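Local atomic coordinates of hypothetical 33.3 KDA protein IN ade3-ser2 intergenic region (PDB entry 1ODF), a protein that is probably an ATP-dependent kinase of the GLYK family, with a substrate not yet known and a close structural resemblance to pantothenate kinase of Escherichia coli. Residues Cys30-Gln40 with Val153-Leu163; Asn175-Asn186 with Met249-Asn257. One frame throughout, in Å; residues are numbered along the deposited sequence.

Contact 1: Cys30-Gln40 with Val153-Leu163; sequences CPLFIFFSGPQ and VDIFILEGWFL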
loop_
_atom_site.group_PDB
_atom_site.type_symbol
_atom_site.label_atom_id
_atom_site.label_comp_id
_atom_site.label_asym_id
_atom_site.label_seq_id
_atom_site.Cartn_x
_atom_site.Cartn_y
_atom_site.Cartn_z
ATOM N N CYS A 30 21.290 8.004 1.391
ATOM C CA CYS A 30 20.407 6.844 1.289
ATOM C C CYS A 30 19.019 7.321 0.853
ATOM O O CYS A 30 18.686 8.498 0.985
ATOM C CB CYS A 30 20.317 6.127 2.639
ATOM S SG CYS A 30 19.543 7.099 3.964
ATOM N N PRO A 31 18.193 6.420 0.313
ATOM C CA PRO A 31 16.857 6.845 -0.114
ATOM C C PRO A 31 15.966 7.250 1.069
ATOM O O PRO A 31 16.178 6.832 2.211
ATOM C CB PRO A 31 16.295 5.599 -0.815
ATOM C CG PRO A 31 17.514 4.766 -1.130
ATOM C CD PRO A 31 18.391 4.983 0.060
ATOM N N LEU A 32 14.986 8.092 0.787
ATOM C CA LEU A 32 14.016 8.498 1.791
ATOM C C LEU A 32 12.745 7.859 1.246
ATOM O O LEU A 32 12.358 8.123 0.104
ATOM C CB LEU A 32 13.834 10.017 1.815
ATOM C CG LEU A 32 13.004 10.699 2.923
ATOM C CD1 LEU A 32 11.998 11.625 2.297
ATOM C CD2 LEU A 32 12.307 9.704 3.802
ATOM N N PHE A 33 12.113 6.998 2.031
ATOM C CA PHE A 33 10.875 6.381 1.578
ATOM C C PHE A 33 9.656 7.168 2.053
ATOM O O PHE A 33 9.691 7.829 3.098
ATOM C CB PHE A 33 10.772 4.935 2.073
ATOM C CG PHE A 33 11.565 3.966 1.248
ATOM C CD1 PHE A 33 12.958 4.051 1.191
ATOM C CD2 PHE A 33 10.920 2.997 0.486
ATOM C CE1 PHE A 33 13.698 3.186 0.381
ATOM C CE2 PHE A 33 11.650 2.126 -0.329
ATOM C CZ PHE A 33 13.043 2.221 -0.382
ATOM N N ILE A 34 8.596 7.117 1.256
ATOM C CA ILE A 34 7.350 7.773 1.602
ATOM C C ILE A 34 6.239 6.750 1.370
ATOM O O ILE A 34 5.947 6.365 0.230
ATOM C CB ILE A 34 7.110 9.030 0.753
ATOM C CG1 ILE A 34 8.233 10.039 1.002
ATOM C CG2 ILE A 34 5.766 9.660 1.140
ATOM C CD1 ILE A 34 8.085 11.318 0.236
ATOM N N PHE A 35 5.652 6.296 2.473
ATOM C CA PHE A 35 4.598 5.300 2.445
ATOM C C PHE A 35 3.209 5.903 2.563
ATOM O O PHE A 35 2.959 6.760 3.425
ATOM C CB PHE A 35 4.769 4.304 3.599
ATOM C CG PHE A 35 6.027 3.489 3.531
ATOM C CD1 PHE A 35 6.863 3.393 4.642
ATOM C CD2 PHE A 35 6.364 2.784 2.371
ATOM C CE1 PHE A 35 8.020 2.605 4.607
ATOM C CE2 PHE A 35 7.520 1.991 2.320
ATOM C CZ PHE A 35 8.349 1.900 3.441
ATOM N N PHE A 36 2.312 5.460 1.685
ATOM C CA PHE A 36 0.924 5.893 1.737
ATOM C C PHE A 36 0.126 4.649 2.054
ATOM O O PHE A 36 0.294 3.616 1.398
ATOM C CB PHE A 36 0.453 6.487 0.412
ATOM C CG PHE A 36 0.968 7.878 0.157
ATOM C CD1 PHE A 36 2.292 8.090 -0.231
ATOM C CD2 PHE A 36 0.126 8.975 0.292
ATOM C CE1 PHE A 36 2.761 9.375 -0.486
ATOM C CE2 PHE A 36 0.586 10.267 0.038
ATOM C CZ PHE A 36 1.903 10.467 -0.352
ATOM N N SER A 37 -0.722 4.752 3.077
ATOM C CA SER A 37 -1.556 3.641 3.519
ATOM C C SER A 37 -2.983 4.108 3.793
ATOM O O SER A 37 -3.205 5.140 4.439
ATOM C CB SER A 37 -0.974 3.031 4.796
ATOM O OG SER A 37 -1.595 1.802 5.116
ATOM N N GLY A 38 -3.948 3.342 3.306
ATOM C CA GLY A 38 -5.338 3.699 3.520
ATOM C C GLY A 38 -6.273 2.631 2.990
ATOM O O GLY A 38 -5.913 1.893 2.076
ATOM N N PRO A 39 -7.483 2.518 3.548
ATOM C CA PRO A 39 -8.397 1.488 3.051
ATOM C C PRO A 39 -8.708 1.672 1.579
ATOM O O PRO A 39 -8.575 2.765 1.037
ATOM C CB PRO A 39 -9.632 1.666 3.935
ATOM C CG PRO A 39 -9.052 2.176 5.222
ATOM C CD PRO A 39 -8.053 3.205 4.719
ATOM N N GLN A 40 -9.100 0.589 0.924
ATOM C CA GLN A 40 -9.461 0.662 -0.486
ATOM C C GLN A 40 -10.635 1.638 -0.616
ATOM O O GLN A 40 -11.609 1.549 0.131
ATOM C CB GLN A 40 -9.861 -0.721 -0.976
ATOM C CG GLN A 40 -8.725 -1.726 -0.914
ATOM C CD GLN A 40 -9.211 -3.137 -0.649
ATOM O OE1 GLN A 40 -9.717 -3.437 0.442
ATOM N NE2 GLN A 40 -9.069 -4.015 -1.643
ATOM N N VAL A 153 18.429 6.384 -5.976
ATOM C CA VAL A 153 17.092 6.920 -5.766
ATOM C C VAL A 153 17.102 7.815 -4.529
ATOM O O VAL A 153 17.563 7.407 -3.462
ATOM C CB VAL A 153 16.066 5.795 -5.562
ATOM C CG1 VAL A 153 14.656 6.382 -5.488
ATOM C CG2 VAL A 153 16.178 4.791 -6.698
ATOM N N ASP A 154 16.607 9.038 -4.686
ATOM C CA ASP A 154 16.557 9.989 -3.586
ATOM C C ASP A 154 15.265 9.874 -2.767
ATOM O O ASP A 154 15.295 9.901 -1.541
ATOM C CB ASP A 154 16.723 11.408 -4.139
ATOM C CG ASP A 154 18.117 11.641 -4.728
ATOM O OD1 ASP A 154 19.092 11.678 -3.947
ATOM O OD2 ASP A 154 18.232 11.774 -5.967
ATOM N N ILE A 155 14.135 9.748 -3.451
ATOM C CA ILE A 155 12.845 9.616 -2.788
ATOM C C ILE A 155 12.057 8.494 -3.446
ATOM O O ILE A 155 11.892 8.480 -4.663
ATOM C CB ILE A 155 12.013 10.928 -2.880
ATOM C CG1 ILE A 155 12.712 12.035 -2.086
ATOM C CG2 ILE A 155 10.586 10.700 -2.352
ATOM C CD1 ILE A 155 12.048 13.382 -2.205
ATOM N N PHE A 156 11.598 7.541 -2.644
ATOM C CA PHE A 156 10.814 6.448 -3.185
ATOM C C PHE A 156 9.445 6.386 -2.531
ATOM O O PHE A 156 9.311 6.194 -1.319
ATOM C CB PHE A 156 11.529 5.106 -3.019
ATOM C CG PHE A 156 10.876 4.002 -3.780
ATOM C CD1 PHE A 156 9.702 3.412 -3.312
ATOM C CD2 PHE A 156 11.381 3.602 -5.020
ATOM C CE1 PHE A 156 9.038 2.447 -4.068
ATOM C CE2 PHE A 156 10.717 2.629 -5.789
ATOM C CZ PHE A 156 9.547 2.057 -5.310
ATOM N N ILE A 157 8.430 6.540 -3.367
ATOM C CA ILE A 157 7.046 6.534 -2.936
ATOM C C ILE A 157 6.417 5.171 -3.173
ATOM O O ILE A 157 6.384 4.688 -4.301
ATOM C CB ILE A 157 6.241 7.610 -3.713
ATOM C CG1 ILE A 157 6.890 8.980 -3.503
ATOM C CG2 ILE A 157 4.789 7.627 -3.261
ATOM C CD1 ILE A 157 6.214 10.101 -4.262
ATOM N N LEU A 158 5.939 4.547 -2.102
ATOM C CA LEU A 158 5.278 3.251 -2.202
ATOM C C LEU A 158 3.900 3.394 -1.541
ATOM O O LEU A 158 3.769 4.059 -0.505
ATOM C CB LEU A 158 6.097 2.160 -1.500
ATOM C CG LEU A 158 5.525 0.736 -1.585
ATOM C CD1 LEU A 158 5.543 0.253 -3.040
ATOM C CD2 LEU A 158 6.331 -0.194 -0.697
ATOM N N GLU A 159 2.880 2.784 -2.143
ATOM C CA GLU A 159 1.529 2.880 -1.603
ATOM C C GLU A 159 0.749 1.577 -1.701
ATOM O O GLU A 159 0.889 0.827 -2.667
ATOM C CB GLU A 159 0.757 3.989 -2.319
ATOM C CG GLU A 159 0.376 3.663 -3.757
ATOM C CD GLU A 159 -0.921 2.862 -3.872
ATOM O OE1 GLU A 159 -1.152 2.289 -4.956
ATOM O OE2 GLU A 159 -1.712 2.806 -2.898
ATOM N N GLY A 160 -0.072 1.329 -0.681
ATOM C CA GLY A 160 -0.896 0.135 -0.620
ATOM C C GLY A 160 -1.937 0.286 0.481
ATOM O O GLY A 160 -1.802 1.138 1.368
ATOM N N TRP A 161 -2.973 -0.548 0.432
ATOM C CA TRP A 161 -4.045 -0.494 1.421
ATOM C C TRP A 161 -3.666 -1.154 2.749
ATOM O O TRP A 161 -4.342 -0.937 3.754
ATOM C CB TRP A 161 -5.330 -1.147 0.870
ATOM C CG TRP A 161 -5.179 -2.606 0.599
ATOM C CD1 TRP A 161 -4.713 -3.186 -0.549
ATOM C CD2 TRP A 161 -5.375 -3.670 1.533
ATOM N NE1 TRP A 161 -4.598 -4.550 -0.380
ATOM C CE2 TRP A 161 -4.995 -4.871 0.891
ATOM C CE3 TRP A 161 -5.829 -3.727 2.859
ATOM C CZ2 TRP A 161 -5.051 -6.109 1.529
ATOM C CZ3 TRP A 161 -5.885 -4.954 3.488
ATOM C CH2 TRP A 161 -5.496 -6.129 2.823
ATOM N N PHE A 162 -2.597 -1.950 2.758
ATOM C CA PHE A 162 -2.164 -2.625 3.984
ATOM C C PHE A 162 -0.727 -2.300 4.435
ATOM O O PHE A 162 -0.169 -2.986 5.295
ATOM C CB PHE A 162 -2.317 -4.141 3.821
ATOM C CG PHE A 162 -1.386 -4.741 2.799
ATOM C CD1 PHE A 162 -0.149 -5.267 3.183
ATOM C CD2 PHE A 162 -1.743 -4.782 1.454
ATOM C CE1 PHE A 162 0.722 -5.830 2.240
ATOM C CE2 PHE A 162 -0.878 -5.344 0.494
ATOM C CZ PHE A 162 0.358 -5.870 0.889
ATOM N N LEU A 163 -0.130 -1.264 3.866
ATOM C CA LEU A 163 1.220 -0.897 4.253
ATOM C C LEU A 163 1.239 -0.434 5.712
ATOM O O LEU A 163 0.454 0.430 6.120
ATOM C CB LEU A 163 1.754 0.216 3.351
ATOM C CG LEU A 163 1.827 -0.037 1.841
ATOM C CD1 LEU A 163 2.598 1.099 1.178
ATOM C CD2 LEU A 163 2.507 -1.363 1.559
HETATM O O HOH W 1 17.503 10.960 -0.094
#
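Phe33 and Phe156 meet on one face of the sheet through unlike first torsions: CG of Phe33 lies beside its own backbone N (chi1 -80°), whereas CG of Phe156 swings anti to N (chi1 -169°). The Phe33 ring is thereby laid over CB of Phe156, which stands 4.1 Å from the ring centroid and close to the ring normal, a CH-pi contact; the two rings themselves meet obliquely, planes 33° apart. Further along this face, the edge of the Phe35 ring meets Leu158, CE2 to CD2 3.9 Å. The other face carries Ile34, whose CD1 reaches CG2 of Ile155 at 3.7 Å, and Phe36, which sets CE1 against CG2 of Ile157. Between these two layers, strands 32-37 and 155-160 run parallel, joined by six backbone hydrogen bonds from Leu32 N to Asp154 O through Gly160 N to Phe36 O. A water bridges the carbonyls of Cys30 and Asp154 at the start of the pair. At the other end, the Ser37 hydroxyl donates to Leu163 O over 2.7 Å, in the carbonyl plane and on a lone pair, holding the chain after Gly160 against the end of strand 32-37. Gln40 then lies alongside Trp161, its CG 3.9 Å from CB of Trp161 and its amide over one face of the indole; its OE1 is hydrogen-bonded to Tyr252 OH. Strands 204-211 and 65-69 flank the pair, placing it inside the parallel part of a mixed sheet, as in P-loop kinases; strand 32-37 runs into the Walker A loop beginning at Gly38, predicted to bind ATP.

Contact 2: Asn175-Asn186 with Met249-Asn257; sequences NDLLTGDMVDVN and MPSYKLYLN
Leu254, Met182 and Leu177 carry most of this packing, a knob-into-hole contact between the start of helix 182-195, with the loop before it, and helix 249-262. Met182 is the knob, seated among Pro250, Ser251, Leu254 and Tyr255. Its chain folds at chi2 (-51°) and again at chi3 (-71°), which lays Met182 CG 3.7 Å from Pro250 CB, with SD close by, and turns the methyl CE inward to OG of Ser251 and CE1 of Tyr255. Leu254 reaches back across the contact and spreads its two methyls against the loop: CD1 meets CD1 of Leu178 at 3.9 Å, while CD2 touches ND2 of Asn175 at 3.7 Å. Between them, CG of Leu254 faces CB of Leu177, whose own CD1 reaches on to the backbone carbonyl O of Lys253, 3.6 Å away. The loop is shaped by an Asx motif, in which Asn175 OD1 accepts from Leu178 N at 3.0 Å from above its carbonyl plane, and by a type II' turn from Thr179 to Met182 leading into the helix. CB of Leu254 also covers one face of the Tyr255 ring. A leucine in place of Tyr255 would probably leave Asn186 without its phenolic partner and open a gap beside the Met182 methyl where the ring had been. Asn186 OD1 has a second donor, the backbone N of Ile168, so it links both helices to a further loop. The Asn186 amide lies nearly coplanar with the Tyr255 ring, 10° apart, and Tyr255 OH donates to a lone pair of Asn186 OD1 over 2.9 Å.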
loop_
_atom_site.group_PDB
_atom_site.type_symbol
_atom_site.label_atom_id
_atom_site.label_comp_id
_atom_site.label_asym_id
_atom_site.label_seq_id
_atom_site.Cartn_x
_atom_site.Cartn_y
_atom_site.Cartn_z
ATOM N N ASN A 175 -6.076 -15.428 19.696
ATOM C CA ASN A 175 -6.749 -14.318 19.025
ATOM C C ASN A 175 -7.883 -14.843 18.141
ATOM O O ASN A 175 -7.646 -15.540 17.152
ATOM C CB ASN A 175 -5.758 -13.529 18.171
ATOM C CG ASN A 175 -6.363 -12.260 17.611
ATOM O OD1 ASN A 175 -7.421 -12.290 16.975
ATOM N ND2 ASN A 175 -5.698 -11.134 17.847
ATOM N N ASP A 176 -9.112 -14.493 18.501
ATOM C CA ASP A 176 -10.294 -14.944 17.771
ATOM C C ASP A 176 -10.321 -14.508 16.308
ATOM O O ASP A 176 -10.760 -15.263 15.435
ATOM C CB ASP A 176 -11.549 -14.449 18.486
ATOM C CG ASP A 176 -11.472 -14.649 19.988
ATOM O OD1 ASP A 176 -11.245 -15.800 20.424
ATOM O OD2 ASP A 176 -11.632 -13.653 20.727
ATOM N N LEU A 177 -9.853 -13.290 16.044
ATOM C CA LEU A 177 -9.819 -12.754 14.683
ATOM C C LEU A 177 -8.783 -13.501 13.836
ATOM O O LEU A 177 -8.936 -13.654 12.619
ATOM C CB LEU A 177 -9.489 -11.255 14.726
ATOM C CG LEU A 177 -10.551 -10.361 15.379
ATOM C CD1 LEU A 177 -9.981 -8.987 15.680
ATOM C CD2 LEU A 177 -11.756 -10.260 14.454
ATOM N N LEU A 178 -7.733 -13.975 14.496
ATOM C CA LEU A 178 -6.677 -14.693 13.809
ATOM C C LEU A 178 -6.964 -16.183 13.757
ATOM O O LEU A 178 -6.509 -16.949 14.603
ATOM C CB LEU A 178 -5.333 -14.442 14.495
ATOM C CG LEU A 178 -4.139 -15.092 13.795
ATOM C CD1 LEU A 178 -4.134 -14.707 12.318
ATOM C CD2 LEU A 178 -2.853 -14.663 14.479
ATOM N N THR A 179 -7.724 -16.591 12.754
ATOM C CA THR A 179 -8.052 -17.993 12.605
ATOM C C THR A 179 -8.247 -18.344 11.143
ATOM O O THR A 179 -8.146 -17.485 10.265
ATOM C CB THR A 179 -9.337 -18.335 13.352
ATOM O OG1 THR A 179 -9.548 -19.751 13.307
ATOM C CG2 THR A 179 -10.527 -17.619 12.704
ATOM N N GLY A 180 -8.529 -19.617 10.893
ATOM C CA GLY A 180 -8.757 -20.079 9.540
ATOM C C GLY A 180 -7.753 -19.598 8.515
ATOM O O GLY A 180 -6.538 -19.706 8.705
ATOM N N ASP A 181 -8.270 -19.050 7.423
ATOM C CA ASP A 181 -7.426 -18.575 6.336
ATOM C C ASP A 181 -6.510 -17.413 6.715
ATOM O O ASP A 181 -5.506 -17.169 6.042
ATOM C CB ASP A 181 -8.296 -18.181 5.135
ATOM C CG ASP A 181 -9.138 -19.344 4.609
ATOM O OD1 ASP A 181 -8.659 -20.498 4.647
ATOM O OD2 ASP A 181 -10.271 -19.101 4.139
ATOM N N MET A 182 -6.843 -16.700 7.787
ATOM C CA MET A 182 -6.026 -15.566 8.204
ATOM C C MET A 182 -4.691 -15.969 8.794
ATOM O O MET A 182 -3.766 -15.168 8.843
ATOM C CB MET A 182 -6.773 -14.689 9.210
ATOM C CG MET A 182 -7.739 -13.710 8.567
ATOM S SD MET A 182 -6.961 -12.736 7.247
ATOM C CE MET A 182 -5.854 -11.630 8.217
ATOM N N VAL A 183 -4.595 -17.211 9.241
ATOM C CA VAL A 183 -3.364 -17.705 9.833
ATOM C C VAL A 183 -2.200 -17.586 8.856
ATOM O O VAL A 183 -1.135 -17.080 9.211
ATOM C CB VAL A 183 -3.536 -19.170 10.281
ATOM C CG1 VAL A 183 -2.185 -19.785 10.643
ATOM C CG2 VAL A 183 -4.484 -19.218 11.475
ATOM N N ASP A 184 -2.405 -18.044 7.624
ATOM C CA ASP A 184 -1.358 -17.967 6.613
ATOM C C ASP A 184 -1.144 -16.518 6.163
ATOM O O ASP A 184 -0.012 -16.091 5.934
ATOM C CB ASP A 184 -1.717 -18.826 5.394
ATOM C CG ASP A 184 -1.812 -20.309 5.721
ATOM O OD1 ASP A 184 -0.801 -20.899 6.172
ATOM O OD2 ASP A 184 -2.904 -20.886 5.523
ATOM N N VAL A 185 -2.229 -15.762 6.038
ATOM C CA VAL A 185 -2.116 -14.374 5.610
ATOM C C VAL A 185 -1.186 -13.641 6.568
ATOM O O VAL A 185 -0.255 -12.952 6.138
ATOM C CB VAL A 185 -3.499 -13.678 5.575
ATOM C CG1 VAL A 185 -3.344 -12.215 5.163
ATOM C CG2 VAL A 185 -4.410 -14.398 4.588
ATOM N N ASN A 186 -1.441 -13.812 7.862
ATOM C CA ASN A 186 -0.636 -13.201 8.913
ATOM C C ASN A 186 0.841 -13.572 8.755
ATOM O O ASN A 186 1.716 -12.733 8.941
ATOM C CB ASN A 186 -1.139 -13.660 10.286
ATOM C CG ASN A 186 -0.342 -13.065 11.428
ATOM O OD1 ASN A 186 -0.391 -11.858 11.674
ATOM N ND2 ASN A 186 0.404 -13.908 12.129
ATOM N N MET A 249 -11.912 -7.481 4.838
ATOM C CA MET A 249 -12.367 -7.136 6.181
ATOM C C MET A 249 -11.636 -7.814 7.343
ATOM O O MET A 249 -11.388 -7.183 8.370
ATOM C CB MET A 249 -13.867 -7.402 6.304
ATOM C CG MET A 249 -14.725 -6.274 5.782
ATOM S SD MET A 249 -14.438 -4.784 6.737
ATOM C CE MET A 249 -14.202 -3.617 5.418
ATOM N N PRO A 250 -11.304 -9.112 7.213
ATOM C CA PRO A 250 -10.599 -9.763 8.327
ATOM C C PRO A 250 -9.280 -9.040 8.635
ATOM O O PRO A 250 -8.956 -8.774 9.798
ATOM C CB PRO A 250 -10.386 -11.185 7.815
ATOM C CG PRO A 250 -11.599 -11.402 6.940
ATOM C CD PRO A 250 -11.695 -10.096 6.186
ATOM N N SER A 251 -8.536 -8.710 7.583
ATOM C CA SER A 251 -7.269 -8.002 7.746
ATOM C C SER A 251 -7.484 -6.665 8.450
ATOM O O SER A 251 -6.755 -6.316 9.371
ATOM C CB SER A 251 -6.619 -7.763 6.387
ATOM O OG SER A 251 -6.198 -8.986 5.823
ATOM N N TYR A 252 -8.491 -5.922 8.002
ATOM C CA TYR A 252 -8.807 -4.627 8.592
ATOM C C TYR A 252 -9.079 -4.769 10.083
ATOM O O TYR A 252 -8.480 -4.066 10.899
ATOM C CB TYR A 252 -10.032 -4.004 7.895
ATOM C CG TYR A 252 -9.730 -3.396 6.541
ATOM C CD1 TYR A 252 -10.532 -3.672 5.430
ATOM C CD2 TYR A 252 -8.628 -2.555 6.365
ATOM C CE1 TYR A 252 -10.234 -3.126 4.175
ATOM C CE2 TYR A 252 -8.326 -2.006 5.115
ATOM C CZ TYR A 252 -9.127 -2.295 4.026
ATOM O OH TYR A 252 -8.802 -1.771 2.788
ATOM N N LYS A 253 -9.974 -5.691 10.428
ATOM C CA LYS A 253 -10.339 -5.930 11.818
ATOM C C LYS A 253 -9.148 -6.345 12.680
ATOM O O LYS A 253 -9.066 -5.979 13.848
ATOM C CB LYS A 253 -11.414 -7.017 11.913
ATOM C CG LYS A 253 -12.711 -6.694 11.204
ATOM C CD LYS A 253 -13.722 -7.823 11.385
ATOM C CE LYS A 253 -15.062 -7.477 10.742
ATOM N NZ LYS A 253 -16.124 -8.500 11.033
ATOM N N LEU A 254 -8.235 -7.118 12.105
ATOM C CA LEU A 254 -7.074 -7.574 12.851
ATOM C C LEU A 254 -5.953 -6.542 13.043
ATOM O O LEU A 254 -5.470 -6.368 14.157
ATOM C CB LEU A 254 -6.467 -8.808 12.180
ATOM C CG LEU A 254 -6.236 -10.060 13.039
ATOM C CD1 LEU A 254 -5.177 -10.921 12.371
ATOM C CD2 LEU A 254 -5.797 -9.678 14.445
ATOM N N TYR A 255 -5.565 -5.847 11.970
ATOM C CA TYR A 255 -4.438 -4.912 12.028
ATOM C C TYR A 255 -4.651 -3.405 12.026
ATOM O O TYR A 255 -3.806 -2.671 12.539
ATOM C CB TYR A 255 -3.470 -5.213 10.880
ATOM C CG TYR A 255 -3.210 -6.680 10.622
ATOM C CD1 TYR A 255 -3.711 -7.309 9.480
ATOM C CD2 TYR A 255 -2.420 -7.427 11.493
ATOM C CE1 TYR A 255 -3.420 -8.652 9.208
ATOM C CE2 TYR A 255 -2.118 -8.764 11.234
ATOM C CZ TYR A 255 -2.619 -9.371 10.093
ATOM O OH TYR A 255 -2.299 -10.683 9.835
ATOM N N LEU A 256 -5.747 -2.931 11.447
ATOM C CA LEU A 256 -5.967 -1.491 11.341
ATOM C C LEU A 256 -5.811 -0.676 12.619
ATOM O O LEU A 256 -5.212 0.398 12.608
ATOM C CB LEU A 256 -7.334 -1.193 10.716
ATOM C CG LEU A 256 -7.525 0.292 10.348
ATOM C CD1 LEU A 256 -6.489 0.697 9.283
ATOM C CD2 LEU A 256 -8.935 0.540 9.831
ATOM N N ASN A 257 -6.336 -1.183 13.724
ATOM C CA ASN A 257 -6.258 -0.456 14.985
ATOM C C ASN A 257 -4.818 -0.216 15.483
ATOM O O ASN A 257 -4.406 0.928 15.659
ATOM C CB ASN A 257 -7.076 -1.188 16.047
ATOM C CG ASN A 257 -7.188 -0.402 17.333
ATOM O OD1 ASN A 257 -6.640 0.694 17.460
ATOM N ND2 ASN A 257 -7.900 -0.958 18.297
#

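In the fold
The centre of contact 1 lies about 7 Å from the centre of the chain and that of contact 2 about 17 Å from it; the two contact centres are 23 Å apart. Their edges nevertheless meet through helix 249-262. Tyr252 OH lies 3.0 Å from Gln40 OE1, a probable hydrogen bond, and its ring packs edge-to-face with Trp161. From the preceding residue, CB of Ser251 comes 4.1 Å from CH2 of Trp161, and Ser251 is also one of the residues holding Met182. The helix thus connects the predicted ATP loop, where the side chain of Gln40 lies about 4 Å from a sulfate, probably from the crystallisation liquor, to the start of helix 182-195, which follows strand 155-160 in the chain.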